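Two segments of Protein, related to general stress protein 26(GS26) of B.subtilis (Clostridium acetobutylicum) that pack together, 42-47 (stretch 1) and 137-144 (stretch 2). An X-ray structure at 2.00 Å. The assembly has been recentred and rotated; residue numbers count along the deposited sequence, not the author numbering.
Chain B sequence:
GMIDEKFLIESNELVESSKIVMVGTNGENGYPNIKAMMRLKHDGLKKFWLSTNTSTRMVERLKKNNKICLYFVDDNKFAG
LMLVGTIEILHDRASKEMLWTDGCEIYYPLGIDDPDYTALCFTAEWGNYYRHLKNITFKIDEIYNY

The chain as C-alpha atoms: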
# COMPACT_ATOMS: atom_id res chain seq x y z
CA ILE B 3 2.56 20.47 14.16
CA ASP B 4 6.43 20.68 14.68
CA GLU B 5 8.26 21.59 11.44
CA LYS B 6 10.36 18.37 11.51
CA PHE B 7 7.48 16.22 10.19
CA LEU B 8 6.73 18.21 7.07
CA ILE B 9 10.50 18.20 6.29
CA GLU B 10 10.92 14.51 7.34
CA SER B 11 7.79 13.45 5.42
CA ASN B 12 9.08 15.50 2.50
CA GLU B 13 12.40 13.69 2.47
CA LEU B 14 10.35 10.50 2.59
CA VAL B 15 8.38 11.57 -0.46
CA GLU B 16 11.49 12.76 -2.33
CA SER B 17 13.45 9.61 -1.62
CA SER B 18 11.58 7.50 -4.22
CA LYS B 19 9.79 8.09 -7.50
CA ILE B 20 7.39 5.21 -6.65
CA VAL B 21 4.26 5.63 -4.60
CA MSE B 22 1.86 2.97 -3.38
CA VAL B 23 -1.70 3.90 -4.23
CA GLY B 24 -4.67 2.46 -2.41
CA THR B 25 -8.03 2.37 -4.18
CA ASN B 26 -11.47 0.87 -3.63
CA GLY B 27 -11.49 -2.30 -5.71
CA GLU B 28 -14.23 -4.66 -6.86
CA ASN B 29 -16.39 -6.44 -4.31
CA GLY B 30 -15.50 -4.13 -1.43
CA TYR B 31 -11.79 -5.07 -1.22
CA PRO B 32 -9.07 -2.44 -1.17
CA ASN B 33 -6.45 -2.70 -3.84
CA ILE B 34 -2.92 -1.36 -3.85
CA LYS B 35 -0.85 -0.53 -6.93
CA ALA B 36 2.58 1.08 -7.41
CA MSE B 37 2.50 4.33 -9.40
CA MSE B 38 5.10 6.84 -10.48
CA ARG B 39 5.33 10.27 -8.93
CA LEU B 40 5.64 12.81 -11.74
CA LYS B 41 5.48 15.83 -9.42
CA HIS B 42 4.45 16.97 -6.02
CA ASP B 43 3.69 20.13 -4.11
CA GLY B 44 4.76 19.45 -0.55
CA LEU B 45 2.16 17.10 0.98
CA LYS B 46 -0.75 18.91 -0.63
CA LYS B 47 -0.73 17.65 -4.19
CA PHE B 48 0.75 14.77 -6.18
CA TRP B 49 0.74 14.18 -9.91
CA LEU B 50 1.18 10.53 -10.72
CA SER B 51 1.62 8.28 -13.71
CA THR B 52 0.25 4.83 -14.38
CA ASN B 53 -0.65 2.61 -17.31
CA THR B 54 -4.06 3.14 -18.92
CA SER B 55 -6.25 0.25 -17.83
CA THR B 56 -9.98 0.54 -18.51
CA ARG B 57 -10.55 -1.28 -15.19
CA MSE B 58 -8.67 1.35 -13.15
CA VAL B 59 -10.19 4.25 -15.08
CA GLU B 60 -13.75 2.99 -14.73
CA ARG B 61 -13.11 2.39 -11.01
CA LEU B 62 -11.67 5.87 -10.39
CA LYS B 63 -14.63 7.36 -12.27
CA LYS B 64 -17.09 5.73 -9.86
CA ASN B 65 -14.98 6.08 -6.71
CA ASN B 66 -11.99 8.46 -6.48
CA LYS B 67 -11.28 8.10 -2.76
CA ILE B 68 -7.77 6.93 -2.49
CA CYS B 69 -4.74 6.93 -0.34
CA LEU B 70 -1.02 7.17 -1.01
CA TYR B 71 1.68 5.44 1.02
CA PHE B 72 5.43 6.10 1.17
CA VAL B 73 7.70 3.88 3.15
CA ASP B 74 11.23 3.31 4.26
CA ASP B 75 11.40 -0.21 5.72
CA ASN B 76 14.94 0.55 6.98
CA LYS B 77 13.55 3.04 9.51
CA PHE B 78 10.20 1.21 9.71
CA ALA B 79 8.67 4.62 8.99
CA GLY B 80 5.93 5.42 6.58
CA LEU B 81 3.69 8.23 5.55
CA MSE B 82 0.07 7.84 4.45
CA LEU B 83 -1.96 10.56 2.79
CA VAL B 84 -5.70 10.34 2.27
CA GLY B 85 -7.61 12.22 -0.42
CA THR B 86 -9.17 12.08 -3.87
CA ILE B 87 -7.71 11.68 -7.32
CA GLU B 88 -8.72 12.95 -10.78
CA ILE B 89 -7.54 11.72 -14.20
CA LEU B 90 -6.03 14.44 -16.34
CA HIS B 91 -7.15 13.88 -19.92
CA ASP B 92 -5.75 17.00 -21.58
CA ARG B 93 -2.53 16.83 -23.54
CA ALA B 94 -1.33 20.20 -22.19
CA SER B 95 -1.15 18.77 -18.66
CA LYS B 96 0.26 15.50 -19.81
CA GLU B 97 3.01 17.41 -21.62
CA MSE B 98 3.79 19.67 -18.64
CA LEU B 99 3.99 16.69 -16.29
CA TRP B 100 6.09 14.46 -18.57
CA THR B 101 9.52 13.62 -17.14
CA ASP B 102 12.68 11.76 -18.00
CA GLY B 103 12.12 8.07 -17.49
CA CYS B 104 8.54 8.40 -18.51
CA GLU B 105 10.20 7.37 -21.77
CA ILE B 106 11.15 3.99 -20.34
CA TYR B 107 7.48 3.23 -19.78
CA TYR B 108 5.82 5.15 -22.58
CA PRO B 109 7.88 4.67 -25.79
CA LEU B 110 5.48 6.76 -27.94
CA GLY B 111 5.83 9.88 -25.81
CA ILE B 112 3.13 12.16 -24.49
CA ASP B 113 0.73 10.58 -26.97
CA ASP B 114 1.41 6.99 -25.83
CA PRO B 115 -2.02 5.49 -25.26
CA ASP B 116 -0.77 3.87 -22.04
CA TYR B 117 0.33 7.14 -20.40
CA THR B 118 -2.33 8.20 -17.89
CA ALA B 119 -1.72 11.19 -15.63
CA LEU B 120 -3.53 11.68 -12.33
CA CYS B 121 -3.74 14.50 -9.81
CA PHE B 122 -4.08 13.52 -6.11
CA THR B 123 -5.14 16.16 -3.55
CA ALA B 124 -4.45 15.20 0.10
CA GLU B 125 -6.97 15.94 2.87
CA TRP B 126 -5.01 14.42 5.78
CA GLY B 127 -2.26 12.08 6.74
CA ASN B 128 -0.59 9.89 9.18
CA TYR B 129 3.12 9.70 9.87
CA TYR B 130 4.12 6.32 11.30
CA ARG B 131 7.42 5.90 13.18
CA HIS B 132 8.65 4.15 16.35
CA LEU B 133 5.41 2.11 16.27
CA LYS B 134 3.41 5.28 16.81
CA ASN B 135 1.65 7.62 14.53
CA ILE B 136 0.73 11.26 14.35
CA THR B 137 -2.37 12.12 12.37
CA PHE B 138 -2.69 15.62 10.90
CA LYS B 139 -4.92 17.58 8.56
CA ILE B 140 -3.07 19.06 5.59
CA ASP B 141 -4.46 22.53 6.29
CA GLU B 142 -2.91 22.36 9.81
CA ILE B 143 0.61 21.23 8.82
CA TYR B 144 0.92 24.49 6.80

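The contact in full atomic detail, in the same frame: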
# COMPACT_ATOMS: atom_id res chain seq x y z
N HIS B 42 5.26 16.64 -7.17
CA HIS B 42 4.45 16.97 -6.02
C HIS B 42 4.63 18.39 -5.54
O HIS B 42 5.65 19.03 -5.85
CB HIS B 42 4.70 16.00 -4.89
CG HIS B 42 6.05 16.12 -4.27
ND1 HIS B 42 6.24 16.64 -3.01
CD2 HIS B 42 7.27 15.78 -4.74
CE1 HIS B 42 7.53 16.61 -2.72
NE2 HIS B 42 8.18 16.10 -3.76
N ASP B 43 3.62 18.87 -4.81
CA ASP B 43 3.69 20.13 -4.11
C ASP B 43 3.60 19.88 -2.61
O ASP B 43 2.51 19.78 -2.04
CB ASP B 43 2.55 21.04 -4.57
CG ASP B 43 2.60 22.42 -3.90
OD1 ASP B 43 3.64 22.77 -3.30
OD2 ASP B 43 1.60 23.16 -3.99
N GLY B 44 4.75 19.82 -1.95
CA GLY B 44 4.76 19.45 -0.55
C GLY B 44 3.94 18.20 -0.32
O GLY B 44 4.08 17.22 -1.06
N LEU B 45 3.09 18.22 0.71
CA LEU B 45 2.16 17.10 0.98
C LEU B 45 0.75 17.38 0.51
O LEU B 45 -0.17 16.60 0.76
CB LEU B 45 2.09 16.79 2.47
CG LEU B 45 3.39 16.56 3.22
CD1 LEU B 45 3.07 16.17 4.65
CD2 LEU B 45 4.16 15.49 2.52
N LYS B 46 0.58 18.48 -0.20
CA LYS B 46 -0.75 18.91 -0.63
C LYS B 46 -1.23 18.24 -1.89
O LYS B 46 -2.44 18.01 -2.07
CB LYS B 46 -0.70 20.43 -0.92
CG LYS B 46 -0.18 21.28 0.22
CD LYS B 46 -0.40 22.78 -0.01
CE LYS B 46 0.87 23.51 -0.49
NZ LYS B 46 0.57 24.90 -1.03
N LYS B 47 -0.32 18.02 -2.84
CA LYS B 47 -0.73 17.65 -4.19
C LYS B 47 0.33 16.78 -4.85
O LYS B 47 1.53 17.07 -4.78
CB LYS B 47 -1.04 18.89 -5.07
CG LYS B 47 -2.51 19.04 -5.48
CD LYS B 47 -2.75 20.16 -6.51
CE LYS B 47 -4.24 20.42 -6.81
NZ LYS B 47 -4.49 21.22 -8.08
N THR B 137 -1.41 11.80 13.39
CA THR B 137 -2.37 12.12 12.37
C THR B 137 -2.48 13.62 12.30
O THR B 137 -2.59 14.27 13.34
CB THR B 137 -3.79 11.58 12.70
OG1 THR B 137 -3.74 10.17 12.91
CG2 THR B 137 -4.73 11.83 11.56
N PHE B 138 -2.54 14.16 11.09
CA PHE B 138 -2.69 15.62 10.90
C PHE B 138 -3.56 15.91 9.72
O PHE B 138 -3.59 15.12 8.78
CB PHE B 138 -1.31 16.23 10.66
CG PHE B 138 -0.54 15.54 9.56
CD1 PHE B 138 0.25 14.42 9.84
CD2 PHE B 138 -0.57 16.03 8.27
CE1 PHE B 138 0.96 13.79 8.82
CE2 PHE B 138 0.13 15.41 7.25
CZ PHE B 138 0.91 14.29 7.52
N LYS B 139 -4.25 17.05 9.75
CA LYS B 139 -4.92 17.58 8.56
C LYS B 139 -3.94 18.42 7.77
O LYS B 139 -3.10 19.11 8.35
CB LYS B 139 -6.13 18.44 8.93
CG LYS B 139 -7.24 17.74 9.68
CD LYS B 139 -8.45 18.69 9.81
CE LYS B 139 -9.49 18.19 10.84
NZ LYS B 139 -10.74 19.03 10.89
N ILE B 140 -4.03 18.36 6.45
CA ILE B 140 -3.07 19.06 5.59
C ILE B 140 -3.10 20.55 5.90
O ILE B 140 -2.05 21.16 6.06
CB ILE B 140 -3.36 18.83 4.08
CG1 ILE B 140 -2.97 17.42 3.71
CG2 ILE B 140 -2.52 19.74 3.20
CD1 ILE B 140 -1.53 17.15 3.95
N ASP B 141 -4.29 21.11 6.00
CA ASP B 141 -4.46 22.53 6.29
C ASP B 141 -3.83 22.99 7.62
O ASP B 141 -3.58 24.19 7.79
CB ASP B 141 -5.95 22.94 6.20
CG ASP B 141 -6.71 22.71 7.50
OD1 ASP B 141 -6.66 23.60 8.39
OD2 ASP B 141 -7.40 21.67 7.63
N GLU B 142 -3.58 22.05 8.55
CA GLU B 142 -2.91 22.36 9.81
C GLU B 142 -1.39 22.39 9.64
O GLU B 142 -0.72 23.31 10.11
CB GLU B 142 -3.27 21.32 10.89
CG GLU B 142 -4.75 21.29 11.33
CD GLU B 142 -5.12 20.07 12.24
OE1 GLU B 142 -4.33 19.08 12.38
OE2 GLU B 142 -6.23 20.12 12.81
N ILE B 143 -0.85 21.39 8.96
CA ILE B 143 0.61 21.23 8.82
C ILE B 143 1.25 22.35 7.97
O ILE B 143 2.45 22.32 7.71
CB ILE B 143 0.97 19.80 8.25
CG1 ILE B 143 2.39 19.38 8.68
CG2 ILE B 143 0.79 19.76 6.73
CD1 ILE B 143 2.70 17.85 8.60
N TYR B 144 0.44 23.32 7.53
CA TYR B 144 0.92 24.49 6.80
C TYR B 144 0.30 25.78 7.38
O TYR B 144 0.84 26.40 8.31
CB TYR B 144 0.55 24.37 5.32
CG TYR B 144 1.30 23.29 4.54
CD1 TYR B 144 2.58 23.53 4.03
CD2 TYR B 144 0.71 22.05 4.27
CE1 TYR B 144 3.27 22.56 3.30
CE2 TYR B 144 1.40 21.07 3.53
CZ TYR B 144 2.67 21.33 3.05
OH TYR B 144 3.36 20.39 2.33

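Leu45, in the turn that follows the strand residues His42 and Asp43, is the apolar centre of this small contact, which buries 288 Å² counted over both stretches. Its CA-to-CB bond points toward stretch 2, and the side chain, with chi1 m and chi2 t, reaches a pocket lined by Phe138, Ile140 and Ile143. Leu45 CD1 lies 4.0 Å from Phe138 CE2, approaching the ring obliquely, and 4.3 Å from Ile143 CD1. Nearer the backbone, Leu45 CB packs against Ile140 CD1 at 3.9 Å. Branched aliphatic chains suit this site because they fill the space around the phenyl ring without bringing in polar atoms that would need partners. Phe138, the only strand residue of stretch 2 that touches stretch 1, uses a p rotamer; Leu45, Phe138 and Ile140 are all buried in the assembly.

The packing has one polar cost. Ile140 CD1 sits 3.5 Å from Leu45 O, and this carbonyl, covered by the contact, has no hydrogen-bonding partner in the model. Ile140 also meets Lys46, and the closest CA atoms across the stretches are theirs, Lys46 CA and Ile140 CA, 6.6 Å apart; Ile140 CG2 is 4.1 Å from Lys46 CG.

Farther out, Tyr144 joins the apolar and polar parts. Its side chain, chi1 m, extends back toward the turn, and the backbone Leu45 N donates a nearly straight hydrogen bond to Tyr144 OH, 2.7 Å long with an angle of 170° at the hydrogen. Leu45 N lies at the ring edge, near its plane, where the phenolic oxygen can accept. Gly44 leaves room for this hydroxyl: Gly44 CA is 3.3 Å from Tyr144 OH, and an ideal CB on Gly44 would fall only 2.2 Å from the same oxygen, a clash. The positive phi of Gly44, 49°, independently favours glycine.

Lys46 covers one face of the Tyr144 ring with its methylenes. Lys46 CG approaches Tyr144 CE2 to 3.7 Å, and CD lies over the ring, so the aliphatic part of an exposed lysine packs on the aromatic surface while its amine continues outward. Lys46 NZ is close to the ring normal but 5.7 Å from the centroid of Tyr144, at most a weak cation-pi attraction; Lys46 NZ also forms a salt bridge with Asp43 OD2 at 3.6 Å. The turn is braced internally by Lys46 N donating to Asp43 O at 3.0 Å and by His42 ND1 donating to Gly44 O, also at 3.0 Å.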